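Side-chain contacts in hypothetical protein ST1444 (Sulfolobus tokodaii, PDB 2EO0), which is a Holliday junction resolvase that cuts four-way DNA junctions during genetic recombination by paired nicks in opposing strands, probably with magnesium as cofactor: residues Leu99-Phe104 / Glu129-Tyr134; Gln74-Arg79 / Leu107-Gly112. All coordinates share one frame; numbering follows the deposited sequence.

Contact 1 (Leu99-Phe104 / Glu129-Tyr134); sequences LRFIKF and EDLVRY
F101 and L131 form a hydrophobic helix-on-sheet contact between strand 98-103, outermost in the five-stranded sheet within this chain, and helix 128-143, with K103 and Y134 making a polar fringe. The CD2 methyl of L131 sits above one face of the F101 ring, 4.2 Å from its centroid and offset toward the rim, as a CH-pi contact. CG of L131 stands anti to the backbone N (chi1 -179°), carrying this branch to the ring, the side chains crossing at about a right angle.

At the fringe, K103 is extended as far as CE and bent at its last torsion (chi4 55°), which places NZ 3.0 Å from OH of Y134 in a weak hydrogen bond. The firmer partner of that OH is E88, whose carboxylate also forms a long, weak ion pair with K103. A phenylalanine in place of Y134 would probably leave E88 and K103 without their shared hydroxyl partner.

Strand 53-61 completes the apolar layer, I57 touching both F101 and L131, while F90 of strand 88-95 meets L131. M126, in the preceding loop, packs against F101, L131 and Y134 and is joined to F101 by a backbone hydrogen bond.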
ATOM      1  N   LEU A  99       3.350   2.557 -23.447  1.00 34.54           N
ATOM      2  CA  LEU A  99       3.111   2.050 -22.103  1.00 28.89           C
ATOM      3  C   LEU A  99       1.616   1.846 -21.900  1.00 33.99           C
ATOM      4  O   LEU A  99       0.816   2.769 -22.079  1.00 36.47           O
ATOM      5  CB  LEU A  99       3.628   3.044 -21.074  1.00 26.29           C
ATOM      6  CG  LEU A  99       3.296   2.804 -19.595  1.00 31.92           C
ATOM      7  CD1 LEU A  99       4.039   1.550 -19.036  1.00 17.57           C
ATOM      8  CD2 LEU A  99       3.694   4.077 -18.832  1.00 30.40           C
ATOM      9  N   ARG A 100       1.238   0.640 -21.503  1.00 32.48           N
ATOM     10  CA  ARG A 100      -0.165   0.324 -21.295  1.00 35.43           C
ATOM     11  C   ARG A 100      -0.445  -0.405 -19.982  1.00 30.97           C
ATOM     12  O   ARG A 100       0.441  -1.032 -19.402  1.00 30.35           O
ATOM     13  CB  ARG A 100      -0.667  -0.530 -22.447  1.00 40.08           C
ATOM     14  CG  ARG A 100      -0.479   0.110 -23.772  1.00 34.59           C
ATOM     15  CD  ARG A 100      -1.488   1.182 -23.993  1.00 38.64           C
ATOM     16  NE  ARG A 100      -0.985   2.072 -25.024  1.00 58.84           N
ATOM     17  CZ  ARG A 100      -1.746   2.796 -25.826  1.00 57.68           C
ATOM     18  NH1 ARG A 100      -3.070   2.737 -25.705  1.00 63.17           N
ATOM     19  NH2 ARG A 100      -1.176   3.547 -26.766  1.00 45.38           N
ATOM     20  N   PHE A 101      -1.703  -0.335 -19.564  1.00 27.73           N
ATOM     21  CA  PHE A 101      -2.180  -0.949 -18.336  1.00 32.44           C
ATOM     22  C   PHE A 101      -3.528  -1.594 -18.555  1.00 32.22           C
ATOM     23  O   PHE A 101      -4.420  -0.971 -19.102  1.00 26.47           O
ATOM     24  CB  PHE A 101      -2.378   0.129 -17.260  1.00 38.68           C
ATOM     25  CG  PHE A 101      -1.150   0.913 -16.964  1.00 34.02           C
ATOM     26  CD1 PHE A 101      -0.250   0.471 -16.010  1.00 34.67           C
ATOM     27  CD2 PHE A 101      -0.865   2.078 -17.679  1.00 36.35           C
ATOM     28  CE1 PHE A 101       0.932   1.187 -15.769  1.00 37.78           C
ATOM     29  CE2 PHE A 101       0.300   2.794 -17.454  1.00 29.91           C
ATOM     30  CZ  PHE A 101       1.202   2.352 -16.500  1.00 36.66           C
ATOM     31  N   ILE A 102      -3.683  -2.826 -18.106  1.00 33.07           N
ATOM     32  CA  ILE A 102      -4.976  -3.496 -18.185  1.00 34.45           C
ATOM     33  C   ILE A 102      -5.233  -4.091 -16.805  1.00 35.92           C
ATOM     34  O   ILE A 102      -4.304  -4.208 -15.996  1.00 35.15           O
ATOM     35  CB  ILE A 102      -4.967  -4.644 -19.201  1.00 41.83           C
ATOM     36  CG1 ILE A 102      -3.749  -5.525 -18.947  1.00 38.40           C
ATOM     37  CG2 ILE A 102      -4.973  -4.089 -20.626  1.00 39.94           C
ATOM     38  CD1 ILE A 102      -3.790  -6.831 -19.694  1.00 48.99           C
ATOM     39  N   LYS A 103      -6.485  -4.449 -16.524  1.00 38.41           N
ATOM     40  CA  LYS A 103      -6.818  -5.079 -15.243  1.00 29.69           C
ATOM     41  C   LYS A 103      -6.150  -6.446 -15.276  1.00 34.85           C
ATOM     42  O   LYS A 103      -6.222  -7.162 -16.278  1.00 27.03           O
ATOM     43  CB  LYS A 103      -8.323  -5.293 -15.085  1.00 35.90           C
ATOM     44  CG  LYS A 103      -9.111  -4.093 -14.625  1.00 37.27           C
ATOM     45  CD  LYS A 103     -10.601  -4.419 -14.647  1.00 50.48           C
ATOM     46  CE  LYS A 103     -11.427  -3.503 -13.721  1.00 65.82           C
ATOM     47  NZ  LYS A 103     -11.253  -2.039 -13.971  1.00 59.82           N
ATOM     48  N   PHE A 104      -5.493  -6.808 -14.182  1.00 33.14           N
ATOM     49  CA  PHE A 104      -4.823  -8.096 -14.125  1.00 37.06           C
ATOM     50  C   PHE A 104      -5.795  -9.252 -14.435  1.00 40.05           C
ATOM     51  O   PHE A 104      -5.378 -10.341 -14.852  1.00 28.08           O
ATOM     52  CB  PHE A 104      -4.203  -8.286 -12.755  1.00 35.07           C
ATOM     53  CG  PHE A 104      -3.004  -9.147 -12.772  1.00 33.40           C
ATOM     54  CD1 PHE A 104      -1.763  -8.611 -13.084  1.00 24.85           C
ATOM     55  CD2 PHE A 104      -3.106 -10.503 -12.481  1.00 32.42           C
ATOM     56  CE1 PHE A 104      -0.625  -9.412 -13.104  1.00 26.84           C
ATOM     57  CE2 PHE A 104      -1.971 -11.318 -12.497  1.00 38.34           C
ATOM     58  CZ  PHE A 104      -0.724 -10.765 -12.810  1.00 27.46           C
ATOM     59  N   GLU A 129      -2.688   8.232 -17.853  1.00 36.96           N
ATOM     60  CA  GLU A 129      -3.740   9.195 -17.624  1.00 36.11           C
ATOM     61  C   GLU A 129      -5.105   8.536 -17.528  1.00 38.11           C
ATOM     62  O   GLU A 129      -5.980   9.033 -16.824  1.00 46.69           O
ATOM     63  CB  GLU A 129      -3.739  10.232 -18.732  1.00 41.13           C
ATOM     64  CG  GLU A 129      -3.892  11.641 -18.200  1.00 63.81           C
ATOM     65  CD  GLU A 129      -2.790  12.009 -17.211  1.00 70.34           C
ATOM     66  OE1 GLU A 129      -1.609  12.131 -17.642  1.00 60.60           O
ATOM     67  OE2 GLU A 129      -3.119  12.167 -16.006  1.00 64.14           O
ATOM     68  N   ASP A 130      -5.300   7.431 -18.233  1.00 31.94           N
ATOM     69  CA  ASP A 130      -6.580   6.736 -18.165  1.00 39.78           C
ATOM     70  C   ASP A 130      -6.627   5.945 -16.871  1.00 41.08           C
ATOM     71  O   ASP A 130      -7.672   5.853 -16.215  1.00 39.60           O
ATOM     72  CB  ASP A 130      -6.755   5.782 -19.352  1.00 41.79           C
ATOM     73  CG  ASP A 130      -6.612   6.485 -20.691  1.00 50.35           C
ATOM     74  OD1 ASP A 130      -7.464   7.334 -21.012  1.00 46.10           O
ATOM     75  OD2 ASP A 130      -5.635   6.195 -21.419  1.00 63.01           O
ATOM     76  N   LEU A 131      -5.489   5.367 -16.503  1.00 40.17           N
ATOM     77  CA  LEU A 131      -5.442   4.603 -15.272  1.00 41.59           C
ATOM     78  C   LEU A 131      -5.840   5.543 -14.166  1.00 42.67           C
ATOM     79  O   LEU A 131      -6.654   5.202 -13.312  1.00 41.81           O
ATOM     80  CB  LEU A 131      -4.041   4.059 -14.990  1.00 43.85           C
ATOM     81  CG  LEU A 131      -3.964   3.216 -13.708  1.00 42.74           C
ATOM     82  CD1 LEU A 131      -4.988   2.081 -13.762  1.00 37.11           C
ATOM     83  CD2 LEU A 131      -2.579   2.659 -13.541  1.00 40.88           C
ATOM     84  N   VAL A 132      -5.262   6.738 -14.217  1.00 37.96           N
ATOM     85  CA  VAL A 132      -5.521   7.762 -13.229  1.00 39.82           C
ATOM     86  C   VAL A 132      -6.988   8.167 -13.199  1.00 45.44           C
ATOM     87  O   VAL A 132      -7.588   8.183 -12.126  1.00 49.73           O
ATOM     88  CB  VAL A 132      -4.629   8.998 -13.475  1.00 39.89           C
ATOM     89  CG1 VAL A 132      -5.042  10.143 -12.575  1.00 27.44           C
ATOM     90  CG2 VAL A 132      -3.187   8.630 -13.205  1.00 28.94           C
ATOM     91  N   ARG A 133      -7.574   8.483 -14.353  1.00 40.34           N
ATOM     92  CA  ARG A 133      -8.987   8.864 -14.368  1.00 45.26           C
ATOM     93  C   ARG A 133      -9.820   7.762 -13.728  1.00 45.16           C
ATOM     94  O   ARG A 133     -10.757   8.026 -12.958  1.00 42.17           O
ATOM     95  CB  ARG A 133      -9.490   9.110 -15.795  1.00 43.49           C
ATOM     96  CG  ARG A 133      -9.105  10.471 -16.358  1.00 57.99           C
ATOM     97  CD  ARG A 133      -9.615  10.675 -17.789  1.00 68.97           C
ATOM     98  NE  ARG A 133      -9.239  11.987 -18.323  1.00 82.91           N
ATOM     99  CZ  ARG A 133      -9.562  12.435 -19.540  1.00 90.87           C
ATOM    100  NH1 ARG A 133     -10.278  11.681 -20.376  1.00 86.46           N
ATOM    101  NH2 ARG A 133      -9.161  13.640 -19.927  1.00 89.58           N
ATOM    102  N   TYR A 134      -9.467   6.524 -14.056  1.00 36.22           N
ATOM    103  CA  TYR A 134     -10.172   5.378 -13.523  1.00 36.71           C
ATOM    104  C   TYR A 134     -10.056   5.345 -12.008  1.00 38.01           C
ATOM    105  O   TYR A 134     -11.034   5.124 -11.296  1.00 40.78           O
ATOM    106  CB  TYR A 134      -9.584   4.085 -14.074  1.00 39.03           C
ATOM    107  CG  TYR A 134     -10.168   2.895 -13.380  1.00 36.57           C
ATOM    108  CD1 TYR A 134     -11.437   2.436 -13.711  1.00 35.07           C
ATOM    109  CD2 TYR A 134      -9.468   2.243 -12.361  1.00 41.43           C
ATOM    110  CE1 TYR A 134     -11.997   1.356 -13.062  1.00 33.77           C
ATOM    111  CE2 TYR A 134     -10.018   1.167 -11.696  1.00 34.99           C
ATOM    112  CZ  TYR A 134     -11.287   0.718 -12.062  1.00 42.56           C
ATOM    113  OH  TYR A 134     -11.824  -0.406 -11.483  1.00 46.31           O
TER

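Contact 2 (Gln74-Arg79 / Leu107-Gly112); sequences QAEGIR and LRQTEG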
ATOM      1  N   GLN A  74       4.145 -16.851 -10.195  1.00 39.25           N
ATOM      2  CA  GLN A  74       4.295 -15.430  -9.955  1.00 34.15           C
ATOM      3  C   GLN A  74       2.943 -14.729 -10.058  1.00 41.74           C
ATOM      4  O   GLN A  74       2.645 -13.824  -9.278  1.00 45.20           O
ATOM      5  CB  GLN A  74       5.272 -14.816 -10.958  1.00 41.54           C
ATOM      6  CG  GLN A  74       5.137 -13.290 -11.101  1.00 45.89           C
ATOM      7  CD  GLN A  74       6.256 -12.685 -11.922  1.00 38.48           C
ATOM      8  OE1 GLN A  74       6.044 -12.198 -13.029  1.00 39.25           O
ATOM      9  NE2 GLN A  74       7.459 -12.720 -11.377  1.00 39.49           N
ATOM     10  N   ALA A  75       2.121 -15.151 -11.011  1.00 38.81           N
ATOM     11  CA  ALA A  75       0.820 -14.539 -11.201  1.00 37.62           C
ATOM     12  C   ALA A  75      -0.110 -14.875 -10.059  1.00 33.38           C
ATOM     13  O   ALA A  75      -0.860 -14.025  -9.591  1.00 43.97           O
ATOM     14  CB  ALA A  75       0.204 -14.987 -12.515  1.00 28.25           C
ATOM     15  N   GLU A  76      -0.081 -16.116  -9.613  1.00 36.79           N
ATOM     16  CA  GLU A  76      -0.961 -16.501  -8.532  1.00 35.68           C
ATOM     17  C   GLU A  76      -0.514 -15.854  -7.226  1.00 38.71           C
ATOM     18  O   GLU A  76      -1.349 -15.518  -6.386  1.00 36.96           O
ATOM     19  CB  GLU A  76      -1.016 -18.025  -8.424  1.00 42.02           C
ATOM     20  CG  GLU A  76      -1.605 -18.658  -9.677  1.00 42.12           C
ATOM     21  CD  GLU A  76      -1.604 -20.173  -9.649  1.00 46.12           C
ATOM     22  OE1 GLU A  76      -0.753 -20.766  -8.949  1.00 50.10           O
ATOM     23  OE2 GLU A  76      -2.448 -20.773 -10.343  1.00 40.38           O
ATOM     24  N   GLY A  77       0.796 -15.654  -7.079  1.00 37.18           N
ATOM     25  CA  GLY A  77       1.342 -15.014  -5.889  1.00 32.05           C
ATOM     26  C   GLY A  77       0.942 -13.540  -5.747  1.00 34.54           C
ATOM     27  O   GLY A  77       0.364 -13.151  -4.737  1.00 40.11           O
ATOM     28  N   ILE A  78       1.239 -12.709  -6.739  1.00 31.47           N
ATOM     29  CA  ILE A  78       0.865 -11.307  -6.641  1.00 41.71           C
ATOM     30  C   ILE A  78      -0.655 -11.197  -6.549  1.00 41.24           C
ATOM     31  O   ILE A  78      -1.187 -10.224  -6.026  1.00 43.59           O
ATOM     32  CB  ILE A  78       1.386 -10.479  -7.838  1.00 29.48           C
ATOM     33  CG1 ILE A  78       1.023 -11.162  -9.142  1.00 52.10           C
ATOM     34  CG2 ILE A  78       2.889 -10.349  -7.769  1.00 42.25           C
ATOM     35  CD1 ILE A  78       1.775 -10.596 -10.361  1.00 56.96           C
ATOM     36  N   ARG A  79      -1.346 -12.209  -7.056  1.00 39.86           N
ATOM     37  CA  ARG A  79      -2.800 -12.258  -7.008  1.00 35.11           C
ATOM     38  C   ARG A  79      -3.293 -12.489  -5.560  1.00 39.75           C
ATOM     39  O   ARG A  79      -4.303 -11.926  -5.132  1.00 39.11           O
ATOM     40  CB  ARG A  79      -3.261 -13.381  -7.921  1.00 44.57           C
ATOM     41  CG  ARG A  79      -4.748 -13.508  -8.152  1.00 52.90           C
ATOM     42  CD  ARG A  79      -4.984 -14.386  -9.386  1.00 60.23           C
ATOM     43  NE  ARG A  79      -4.868 -13.622 -10.628  1.00 54.63           N
ATOM     44  CZ  ARG A  79      -4.832 -14.165 -11.844  1.00 58.73           C
ATOM     45  NH1 ARG A  79      -4.885 -15.484 -11.985  1.00 56.47           N
ATOM     46  NH2 ARG A  79      -4.799 -13.386 -12.922  1.00 50.13           N
ATOM     47  N   LEU A 107      -5.866 -11.330 -17.821  1.00 38.72           N
ATOM     48  CA  LEU A 107      -4.972 -12.435 -18.150  1.00 50.24           C
ATOM     49  C   LEU A 107      -5.737 -13.762 -18.016  1.00 53.48           C
ATOM     50  O   LEU A 107      -6.273 -14.064 -16.946  1.00 48.44           O
ATOM     51  CB  LEU A 107      -3.768 -12.460 -17.197  1.00 42.97           C
ATOM     52  CG  LEU A 107      -2.758 -11.314 -17.179  1.00 50.91           C
ATOM     53  CD1 LEU A 107      -1.949 -11.427 -15.908  1.00 50.81           C
ATOM     54  CD2 LEU A 107      -1.841 -11.368 -18.402  1.00 42.16           C
ATOM     55  N   ARG A 108      -5.797 -14.547 -19.091  1.00 51.80           N
ATOM     56  CA  ARG A 108      -6.472 -15.848 -19.035  1.00 43.76           C
ATOM     57  C   ARG A 108      -5.416 -16.950 -18.890  1.00 48.19           C
ATOM     58  O   ARG A 108      -4.343 -16.903 -19.512  1.00 42.77           O
ATOM     59  CB  ARG A 108      -7.311 -16.105 -20.299  1.00 50.12           C
ATOM     60  CG  ARG A 108      -8.707 -15.470 -20.328  1.00 56.38           C
ATOM     61  CD  ARG A 108      -8.665 -13.960 -20.572  1.00 74.53           C
ATOM     62  NE  ARG A 108      -9.984 -13.396 -20.888  1.00 77.92           N
ATOM     63  CZ  ARG A 108     -10.184 -12.163 -21.361  1.00 76.51           C
ATOM     64  NH1 ARG A 108      -9.153 -11.352 -21.579  1.00 56.60           N
ATOM     65  NH2 ARG A 108     -11.418 -11.737 -21.622  1.00 71.81           N
ATOM     66  N   GLN A 109      -5.713 -17.944 -18.067  1.00 44.56           N
ATOM     67  CA  GLN A 109      -4.764 -19.022 -17.867  1.00 51.48           C
ATOM     68  C   GLN A 109      -4.644 -19.853 -19.129  1.00 54.18           C
ATOM     69  O   GLN A 109      -5.651 -20.252 -19.707  1.00 57.87           O
ATOM     70  CB  GLN A 109      -5.209 -19.899 -16.706  1.00 53.95           C
ATOM     71  CG  GLN A 109      -4.250 -21.014 -16.346  1.00 51.19           C
ATOM     72  CD  GLN A 109      -4.654 -21.705 -15.054  1.00 64.32           C
ATOM     73  OE1 GLN A 109      -5.841 -21.977 -14.828  1.00 57.37           O
ATOM     74  NE2 GLN A 109      -3.671 -22.000 -14.201  1.00 51.33           N
ATOM     75  N   THR A 110      -3.407 -20.099 -19.558  1.00 57.33           N
ATOM     76  CA  THR A 110      -3.139 -20.894 -20.760  1.00 57.62           C
ATOM     77  C   THR A 110      -3.268 -22.392 -20.469  1.00 65.88           C
ATOM     78  O   THR A 110      -3.291 -22.831 -19.305  1.00 65.53           O
ATOM     79  CB  THR A 110      -1.698 -20.662 -21.314  1.00 54.55           C
ATOM     80  OG1 THR A 110      -0.757 -21.429 -20.548  1.00 57.33           O
ATOM     81  CG2 THR A 110      -1.311 -19.191 -21.229  1.00 47.15           C
ATOM     82  N   GLU A 111      -3.339 -23.173 -21.538  1.00 67.43           N
ATOM     83  CA  GLU A 111      -3.443 -24.621 -21.432  1.00 69.97           C
ATOM     84  C   GLU A 111      -2.320 -25.142 -20.529  1.00 64.88           C
ATOM     85  O   GLU A 111      -2.549 -25.960 -19.634  1.00 62.02           O
ATOM     86  CB  GLU A 111      -3.324 -25.252 -22.826  1.00 81.15           C
ATOM     87  CG  GLU A 111      -4.198 -24.607 -23.923  1.00 92.80           C
ATOM     88  CD  GLU A 111      -3.533 -23.416 -24.637  1.00 97.14           C
ATOM     89  OE1 GLU A 111      -3.967 -23.094 -25.774  1.00 95.22           O
ATOM     90  OE2 GLU A 111      -2.589 -22.801 -24.070  1.00 98.02           O
ATOM     91  N   GLY A 112      -1.110 -24.645 -20.770  1.00 60.13           N
ATOM     92  CA  GLY A 112       0.050 -25.042 -19.988  1.00 55.13           C
ATOM     93  C   GLY A 112       0.024 -24.663 -18.513  1.00 52.43           C
ATOM     94  O   GLY A 112       0.734 -25.282 -17.714  1.00 48.42           O
TER
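R79 and E76 of helix 72-85 face L107 and Q109 in a loose, peripheral join between a helix and a small sheet, which buries 102 Å² in total and includes no direct hydrogen bond.

The guanidinium of R79 makes one part of it. Its chain leaves the helix with CG anti to the backbone N (chi1 -173°) and turns at the third torsion (chi3 -83°). The guanidinium thus comes obliquely toward the start of 107-112: NH2 is 4.3 Å from O of L107, too long for a bond, and 4.5 Å from CB of the same residue. A cation-pi interaction with Y115 engages the guanidinium more firmly.

The carboxylate-amide pair E76/Q109 makes another. OE2 of E76 lies 4.2 Å from NE2 of Q109, so the two groups are neighbours without being bonded. Each is held by something else: OE1 of E76 by a salt bridge to K72, OE2 by the hydroxyl of Y115, and NE2 of Q109 by the carbonyl of G113. Y115 thus links the two segments, taking both R79 and E76 from the helix while its side chain also touches Q109.

The apolar side is thin. A75 points toward L107, but its CB stays 5.4 Å from CD1 of L107; I70 lies against both of them.

The short strand 108-109 is an outer strand of a three-stranded antiparallel sheet whose central strand, 115-117, pairs with it through R108 and A116. I117 of that strand touches L107. On the far side of the central strand, strand 68-70 leads into helix 72-85, so the contact sets the first half of this helix beside the small sheet.

The contacts interleave along the chain: 74-79, 99-104, 107-112, then 129-134. Their centres lie 20 Å apart, on opposite sides of the chain's centre. Contact 1 packs helix 128-143 over a face of the five-stranded mixed sheet, near its outermost strand 98-103; this sheet with its flanking helices is the nuclease core of a PDDEXK-clan resolvase. Contact 2 joins helix 72-85 to the small three-stranded sheet. F104, just past strand 98-103, connects them: its CD2 lies 3.4 Å from NH2 of R79, and its CZ packs on I78. Between side chains, E58, a probable magnesium ligand, is about 9 Å from F101 and about 8 Å from L107; neither contact contributes a known ligand.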